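Local coordinates for putative uncharacterized protein (Desulfitobacterium hafniense, PDB 4JGI) that binds methylcobalamin in a Rossmann-type domain and is probably the corrinoid-carrying component of an O-demethylase, at residues 141-146 and 174-179; 168-173 and 191-196. All coordinates share one frame; numbering follows the deposited sequence.

Interaction 1 (141-146 and 174-179); sequences PEIVGL and KVIIGG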
ATOM      1  N   PRO A 141     -13.289   7.081  -1.961  1.00 21.10           N
ATOM      2  CA  PRO A 141     -12.026   6.777  -1.327  1.00 19.03           C
ATOM      3  C   PRO A 141     -11.150   7.977  -1.152  1.00 17.21           C
ATOM      4  O   PRO A 141     -11.233   8.948  -1.900  1.00 21.41           O
ATOM      5  CB  PRO A 141     -11.352   5.884  -2.361  1.00 20.50           C
ATOM      6  CG  PRO A 141     -11.856   6.417  -3.681  1.00 20.81           C
ATOM      7  CD  PRO A 141     -13.311   6.710  -3.411  1.00 19.53           C
ATOM      8  N   GLU A 142     -10.226   7.861  -0.225  1.00 18.44           N
ATOM      9  CA  GLU A 142      -9.136   8.849  -0.100  1.00 20.28           C
ATOM     10  C   GLU A 142      -8.099   8.780  -1.215  1.00 16.59           C
ATOM     11  O   GLU A 142      -7.454   9.775  -1.580  1.00 17.29           O
ATOM     12  CB  GLU A 142      -8.417   8.607   1.215  1.00 22.29           C
ATOM     13  CG  GLU A 142      -9.115   9.044   2.516  1.00 24.28           C
ATOM     14  CD  GLU A 142     -10.404   8.335   2.979  1.00 32.69           C
ATOM     15  OE1 GLU A 142     -10.700   7.173   2.689  1.00 27.34           O
ATOM     16  OE2 GLU A 142     -11.191   9.009   3.691  1.00 43.09           O
ATOM     17  N   ILE A 143      -7.865   7.564  -1.708  1.00 17.06           N
ATOM     18  CA  ILE A 143      -6.787   7.219  -2.657  1.00 15.59           C
ATOM     19  C   ILE A 143      -7.305   6.327  -3.779  1.00 15.53           C
ATOM     20  O   ILE A 143      -8.111   5.395  -3.522  1.00 16.26           O
ATOM     21  CB  ILE A 143      -5.630   6.497  -1.942  1.00 16.22           C
ATOM     22  CG1 ILE A 143      -5.097   7.347  -0.792  1.00 17.85           C
ATOM     23  CG2 ILE A 143      -4.521   6.137  -2.938  1.00 17.13           C
ATOM     24  CD1 ILE A 143      -4.173   6.662   0.202  1.00 23.54           C
ATOM     25  N   VAL A 144      -6.874   6.635  -4.985  1.00 14.91           N
ATOM     26  CA  VAL A 144      -7.023   5.755  -6.128  1.00 15.10           C
ATOM     27  C   VAL A 144      -5.643   5.296  -6.549  1.00 15.97           C
ATOM     28  O   VAL A 144      -4.755   6.114  -6.747  1.00 16.76           O
ATOM     29  CB  VAL A 144      -7.708   6.435  -7.297  1.00 15.69           C
ATOM     30  CG1 VAL A 144      -7.807   5.478  -8.511  1.00 19.20           C
ATOM     31  CG2 VAL A 144      -9.102   6.844  -6.896  1.00 19.67           C
ATOM     32  N   GLY A 145      -5.433   3.967  -6.588  1.00 15.89           N
ATOM     33  CA  GLY A 145      -4.147   3.392  -6.994  1.00 15.42           C
ATOM     34  C   GLY A 145      -4.329   2.624  -8.297  1.00 15.25           C
ATOM     35  O   GLY A 145      -5.260   1.792  -8.422  1.00 16.47           O
ATOM     36  N   LEU A 146      -3.489   2.946  -9.250  1.00 14.08           N
ATOM     37  CA  LEU A 146      -3.558   2.449 -10.588  1.00 15.12           C
ATOM     38  C   LEU A 146      -2.235   1.749 -10.955  1.00 14.22           C
ATOM     39  O   LEU A 146      -1.151   2.319 -10.771  1.00 16.85           O
ATOM     40  CB  LEU A 146      -3.795   3.531 -11.624  1.00 14.69           C
ATOM     41  CG  LEU A 146      -5.022   4.411 -11.372  1.00 15.64           C
ATOM     42  CD1 LEU A 146      -5.079   5.582 -12.354  1.00 18.99           C
ATOM     43  CD2 LEU A 146      -6.286   3.662 -11.354  1.00 18.06           C
ATOM     44  N   LYS A 174      -6.360  11.453  -3.751  1.00 17.27           N
ATOM     45  CA  LYS A 174      -5.025  11.402  -4.212  1.00 16.65           C
ATOM     46  C   LYS A 174      -4.927  10.194  -5.159  1.00 16.87           C
ATOM     47  O   LYS A 174      -5.540   9.177  -4.886  1.00 18.25           O
ATOM     48  CB  LYS A 174      -4.133  11.163  -3.004  1.00 18.56           C
ATOM     49  CG  LYS A 174      -4.093  12.347  -2.045  1.00 22.33           C
ATOM     50  CD  LYS A 174      -3.389  13.514  -2.657  1.00 28.32           C
ATOM     51  CE  LYS A 174      -3.348  14.694  -1.661  1.00 38.69           C
ATOM     52  NZ  LYS A 174      -2.501  15.710  -2.287  1.00 46.76           N
ATOM     53  N   VAL A 175      -4.124  10.314  -6.186  1.00 15.20           N
ATOM     54  CA  VAL A 175      -3.876   9.274  -7.190  1.00 16.05           C
ATOM     55  C   VAL A 175      -2.432   8.838  -7.106  1.00 16.36           C
ATOM     56  O   VAL A 175      -1.524   9.640  -7.236  1.00 17.91           O
ATOM     57  CB  VAL A 175      -4.158   9.713  -8.607  1.00 16.88           C
ATOM     58  CG1 VAL A 175      -3.896   8.597  -9.590  1.00 18.19           C
ATOM     59  CG2 VAL A 175      -5.648  10.150  -8.704  1.00 19.26           C
ATOM     60  N   ILE A 176      -2.218   7.531  -6.872  1.00 16.36           N
ATOM     61  CA  ILE A 176      -0.870   6.939  -6.884  1.00 15.70           C
ATOM     62  C   ILE A 176      -0.825   5.904  -8.017  1.00 15.17           C
ATOM     63  O   ILE A 176      -1.763   5.126  -8.174  1.00 15.56           O
ATOM     64  CB  ILE A 176      -0.461   6.386  -5.511  1.00 16.60           C
ATOM     65  CG1 ILE A 176       1.002   5.923  -5.549  1.00 18.28           C
ATOM     66  CG2 ILE A 176      -1.350   5.240  -5.057  1.00 16.90           C
ATOM     67  CD1 ILE A 176       1.531   5.593  -4.172  1.00 19.90           C
ATOM     68  N   ILE A 177       0.279   5.905  -8.763  1.00 17.05           N
ATOM     69  CA  ILE A 177       0.470   4.941  -9.828  1.00 16.77           C
ATOM     70  C   ILE A 177       1.692   4.068  -9.495  1.00 17.45           C
ATOM     71  O   ILE A 177       2.637   4.474  -8.818  1.00 18.87           O
ATOM     72  CB  ILE A 177       0.602   5.583 -11.225  1.00 16.25           C
ATOM     73  CG1 ILE A 177       1.893   6.451 -11.278  1.00 19.09           C
ATOM     74  CG2 ILE A 177      -0.689   6.384 -11.481  1.00 18.56           C
ATOM     75  CD1 ILE A 177       2.168   6.991 -12.645  1.00 22.27           C
ATOM     76  N   GLY A 178       1.615   2.855 -10.047  1.00 18.39           N
ATOM     77  CA  GLY A 178       2.709   1.902  -9.950  1.00 17.40           C
ATOM     78  C   GLY A 178       2.706   0.987 -11.130  1.00 18.74           C
ATOM     79  O   GLY A 178       1.812   0.969 -11.957  1.00 16.99           O
ATOM     80  N   GLY A 179       3.793   0.228 -11.237  1.00 19.72           N
ATOM     81  CA  GLY A 179       3.966  -0.715 -12.353  1.00 19.98           C
ATOM     82  C   GLY A 179       5.395  -0.655 -12.875  1.00 21.92           C
ATOM     83  O   GLY A 179       6.182   0.249 -12.577  1.00 20.66           O
TER
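Residues 143-146 and 174-178 run side by side as parallel strands, 4.7 Å apart at closest approach and inclined by 20°, with Ile143 opposite Lys174 and Leu146 opposite Ile177. Five backbone hydrogen bonds join them, alternating in direction from Lys174 N to Glu142 O (3.0 Å) through to Gly178 N to Leu146 O (2.9 Å). CA-H...O contacts fill the intervals, as where Gly145 CA lies 3.2 Å from Ile176 O. The two strands belong to a right-handed beta-alpha-beta unit of the Rossmann-like cobalamin domain, connected through helix 151-166. On one face Ile143 and Ile176 lie alongside each other, their CG2 methyls 3.9 Å apart: that of Ile143 is anti to its backbone N, that of Ile176 between backbone N and carbonyl carbon. Ile176 CG2 also rests 3.9 Å from Gly145 CA, and Trp209 of helix 199-209 touches both isoleucines. On the other face Leu146 reaches back with CD1 to Val175 CG1 (4.3 Å), while its CB meets Ile177 CG2; Met157 of helix 151-166 touches both Leu146 and Ile177. Gly145, lacking a side chain, lies close to the methylcobalamin, and just past the strand end Gly179 N makes a weak hydrogen bond to the cofactor.

Interaction 2 (168-173 and 191-196); sequences GLRNDL and GADDFS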
ATOM      1  N   GLY A 168     -15.630  15.976 -11.354  1.00 20.42           N
ATOM      2  CA  GLY A 168     -15.512  16.752 -10.098  1.00 23.49           C
ATOM      3  C   GLY A 168     -15.060  15.981  -8.866  1.00 21.61           C
ATOM      4  O   GLY A 168     -15.298  16.364  -7.735  1.00 21.75           O
ATOM      5  N   LEU A 169     -14.463  14.835  -9.121  1.00 20.17           N
ATOM      6  CA  LEU A 169     -13.955  13.952  -8.046  1.00 18.51           C
ATOM      7  C   LEU A 169     -12.446  14.072  -7.739  1.00 19.04           C
ATOM      8  O   LEU A 169     -11.998  13.690  -6.626  1.00 22.23           O
ATOM      9  CB  LEU A 169     -14.288  12.494  -8.361  1.00 18.90           C
ATOM     10  CG  LEU A 169     -15.770  12.217  -8.629  1.00 23.78           C
ATOM     11  CD1 LEU A 169     -15.867  10.831  -9.263  1.00 23.69           C
ATOM     12  CD2 LEU A 169     -16.516  12.255  -7.301  1.00 30.68           C
ATOM     13  N   ARG A 170     -11.682  14.569  -8.699  1.00 20.20           N
ATOM     14  CA  ARG A 170     -10.208  14.512  -8.650  1.00 18.43           C
ATOM     15  C   ARG A 170      -9.612  15.265  -7.484  1.00 19.06           C
ATOM     16  O   ARG A 170      -8.643  14.879  -6.858  1.00 21.14           O
ATOM     17  CB  ARG A 170      -9.611  15.076  -9.928  1.00 23.12           C
ATOM     18  CG  ARG A 170      -8.064  15.269  -9.908  1.00 23.37           C
ATOM     19  CD  ARG A 170      -7.515  13.928 -10.018  1.00 24.09           C
ATOM     20  NE  ARG A 170      -6.011  14.105 -10.039  1.00 25.47           N
ATOM     21  CZ  ARG A 170      -5.241  14.051  -8.963  1.00 19.44           C
ATOM     22  NH1 ARG A 170      -5.779  13.945  -7.800  1.00 18.73           N
ATOM     23  NH2 ARG A 170      -3.939  13.951  -9.079  1.00 21.97           N
ATOM     24  N   ASN A 171     -10.155  16.410  -7.174  1.00 22.37           N
ATOM     25  CA  ASN A 171      -9.491  17.280  -6.200  1.00 24.54           C
ATOM     26  C   ASN A 171      -9.701  16.817  -4.797  1.00 23.11           C
ATOM     27  O   ASN A 171      -9.069  17.322  -3.914  1.00 28.51           O
ATOM     28  CB  ASN A 171     -10.047  18.674  -6.340  1.00 30.22           C
ATOM     29  CG  ASN A 171      -9.646  19.330  -7.625  1.00 34.23           C
ATOM     30  OD1 ASN A 171      -8.590  19.057  -8.190  1.00 38.15           O
ATOM     31  ND2 ASN A 171     -10.534  20.188  -8.123  1.00 41.81           N
ATOM     32  N   ASP A 172     -10.621  15.893  -4.556  1.00 20.69           N
ATOM     33  CA  ASP A 172     -10.827  15.380  -3.235  1.00 22.85           C
ATOM     34  C   ASP A 172     -10.230  13.978  -2.995  1.00 19.84           C
ATOM     35  O   ASP A 172     -10.583  13.309  -2.000  1.00 23.16           O
ATOM     36  CB  ASP A 172     -12.309  15.426  -2.898  1.00 27.83           C
ATOM     37  CG  ASP A 172     -12.814  16.882  -2.689  1.00 36.03           C
ATOM     38  OD1 ASP A 172     -12.237  17.606  -1.847  1.00 37.48           O
ATOM     39  OD2 ASP A 172     -13.776  17.300  -3.383  1.00 37.31           O
ATOM     40  N   LEU A 173      -9.334  13.559  -3.860  1.00 20.74           N
ATOM     41  CA  LEU A 173      -8.617  12.306  -3.610  1.00 20.34           C
ATOM     42  C   LEU A 173      -7.190  12.437  -4.096  1.00 20.08           C
ATOM     43  O   LEU A 173      -6.824  13.363  -4.796  1.00 19.74           O
ATOM     44  CB  LEU A 173      -9.319  11.134  -4.245  1.00 20.31           C
ATOM     45  CG  LEU A 173      -9.650  11.307  -5.715  1.00 21.85           C
ATOM     46  CD1 LEU A 173      -8.425  10.956  -6.556  1.00 21.56           C
ATOM     47  CD2 LEU A 173     -10.752  10.340  -6.088  1.00 24.57           C
ATOM     48  N   GLY A 191      -0.878  12.783 -14.681  1.00 21.64           N
ATOM     49  CA  GLY A 191      -1.580  13.671 -13.819  1.00 22.00           C
ATOM     50  C   GLY A 191      -1.777  13.154 -12.423  1.00 20.04           C
ATOM     51  O   GLY A 191      -2.608  13.631 -11.669  1.00 21.78           O
ATOM     52  N   ALA A 192      -0.976  12.137 -12.038  1.00 20.03           N
ATOM     53  CA  ALA A 192      -1.038  11.599 -10.680  1.00 20.08           C
ATOM     54  C   ALA A 192      -0.415  12.443  -9.618  1.00 18.40           C
ATOM     55  O   ALA A 192       0.422  13.321  -9.944  1.00 24.02           O
ATOM     56  CB  ALA A 192      -0.448  10.170 -10.675  1.00 19.84           C
ATOM     57  N   ASP A 193      -0.674  12.159  -8.364  1.00 18.32           N
ATOM     58  CA  ASP A 193      -0.031  12.838  -7.276  1.00 19.45           C
ATOM     59  C   ASP A 193       1.344  12.269  -6.942  1.00 22.94           C
ATOM     60  O   ASP A 193       2.241  13.022  -6.577  1.00 24.21           O
ATOM     61  CB  ASP A 193      -0.927  12.836  -6.027  1.00 17.35           C
ATOM     62  CG  ASP A 193      -2.185  13.620  -6.268  1.00 21.97           C
ATOM     63  OD1 ASP A 193      -2.063  14.845  -6.379  1.00 28.74           O
ATOM     64  OD2 ASP A 193      -3.259  13.047  -6.350  1.00 20.47           O
ATOM     65  N   ASP A 194       1.511  10.945  -7.103  1.00 19.69           N
ATOM     66  CA  ASP A 194       2.828  10.362  -6.874  1.00 18.21           C
ATOM     67  C   ASP A 194       2.875   9.000  -7.569  1.00 19.90           C
ATOM     68  O   ASP A 194       1.867   8.506  -8.088  1.00 19.96           O
ATOM     69  CB  ASP A 194       3.134  10.194  -5.403  1.00 21.93           C
ATOM     70  CG  ASP A 194       4.680  10.441  -5.068  1.00 26.15           C
ATOM     71  OD1 ASP A 194       5.584  10.326  -5.968  1.00 25.16           O
ATOM     72  OD2 ASP A 194       4.907  10.727  -3.875  1.00 26.81           O
ATOM     73  N   PHE A 195       4.077   8.425  -7.621  1.00 22.07           N
ATOM     74  CA  PHE A 195       4.330   7.132  -8.183  1.00 19.90           C
ATOM     75  C   PHE A 195       5.210   6.362  -7.172  1.00 21.41           C
ATOM     76  O   PHE A 195       5.844   6.943  -6.350  1.00 22.96           O
ATOM     77  CB  PHE A 195       5.062   7.181  -9.499  1.00 24.75           C
ATOM     78  CG  PHE A 195       6.462   7.673  -9.339  1.00 25.32           C
ATOM     79  CD1 PHE A 195       6.683   9.027  -9.268  1.00 27.44           C
ATOM     80  CD2 PHE A 195       7.542   6.786  -9.234  1.00 27.68           C
ATOM     81  CE1 PHE A 195       7.944   9.556  -9.091  1.00 28.87           C
ATOM     82  CE2 PHE A 195       8.807   7.318  -9.013  1.00 28.72           C
ATOM     83  CZ  PHE A 195       8.992   8.711  -8.974  1.00 31.53           C
ATOM     84  N   SER A 196       5.082   5.057  -7.156  1.00 24.77           N
ATOM     85  CA  SER A 196       5.870   4.249  -6.175  1.00 28.45           C
ATOM     86  C   SER A 196       7.129   3.697  -6.769  1.00 27.03           C
ATOM     87  O   SER A 196       7.074   3.180  -7.871  1.00 34.88           O
ATOM     88  CB  SER A 196       5.023   3.098  -5.563  1.00 31.08           C
ATOM     89  OG  SER A 196       4.207   2.572  -6.550  1.00 34.06           O
TER
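Arg170 and Asp193 meet tip to tip in a salt bridge that ties the loop before strand 174-178 to the loop leading into the short edge strand 194-195 of the Rossmann-like sheet. The guanidinium grips a single oxygen, Asp193 OD2, end-on with two nitrogens: NH1 lies 3.0 Å from OD2 and reaches it on its syn side, while NH2, also 3.0 Å from OD2, comes from well above the carboxylate plane. The guanidinium and carboxylate planes are 81° apart, and both bonds are bent. Asp193 OD2 takes a further hydrogen bond from Val175 N, which would help stabilise its negative charge. A straighter bond runs from Arg170 NH2 to Gly191 O (2.9 Å, 173°), lying in the carbonyl plane. Thus NH2 serves two acceptors, both near the guanidinium plane at its edge. The accepting carbonyl belongs to the positive-phi glycine that ends helix 184-190 as the C' residue of a Schellman motif. The Arg170 chain bends at chi2 (74°), which swings CD aside from a straight course, and it packs on Val161 and Lys165 of helix 151-166 and on Val175. Leu173 O lies in the guanidinium plane at its edge, 3.2 Å from Arg170 NH1.

In the fold
Interaction 1 is core: two neighbouring strands held by repeated backbone bonds, with aliphatic side chains buried on both faces and the cofactor near their C-terminal ends. Interaction 2 is partly buried, farther from the chain centre, and rests on one arginine and its acceptors between loops that precede strands. Strand 174-178 links the two: it pairs with 143-147 on one side and with edge strand 194-195 on the other. The aspartate oxygen gripped in interaction 2 is shared with that strand of interaction 1. Farther along, Ser196 N bonds to Ile177 O (3.0 Å), and Ser196 reaches the methylcobalamin pocket.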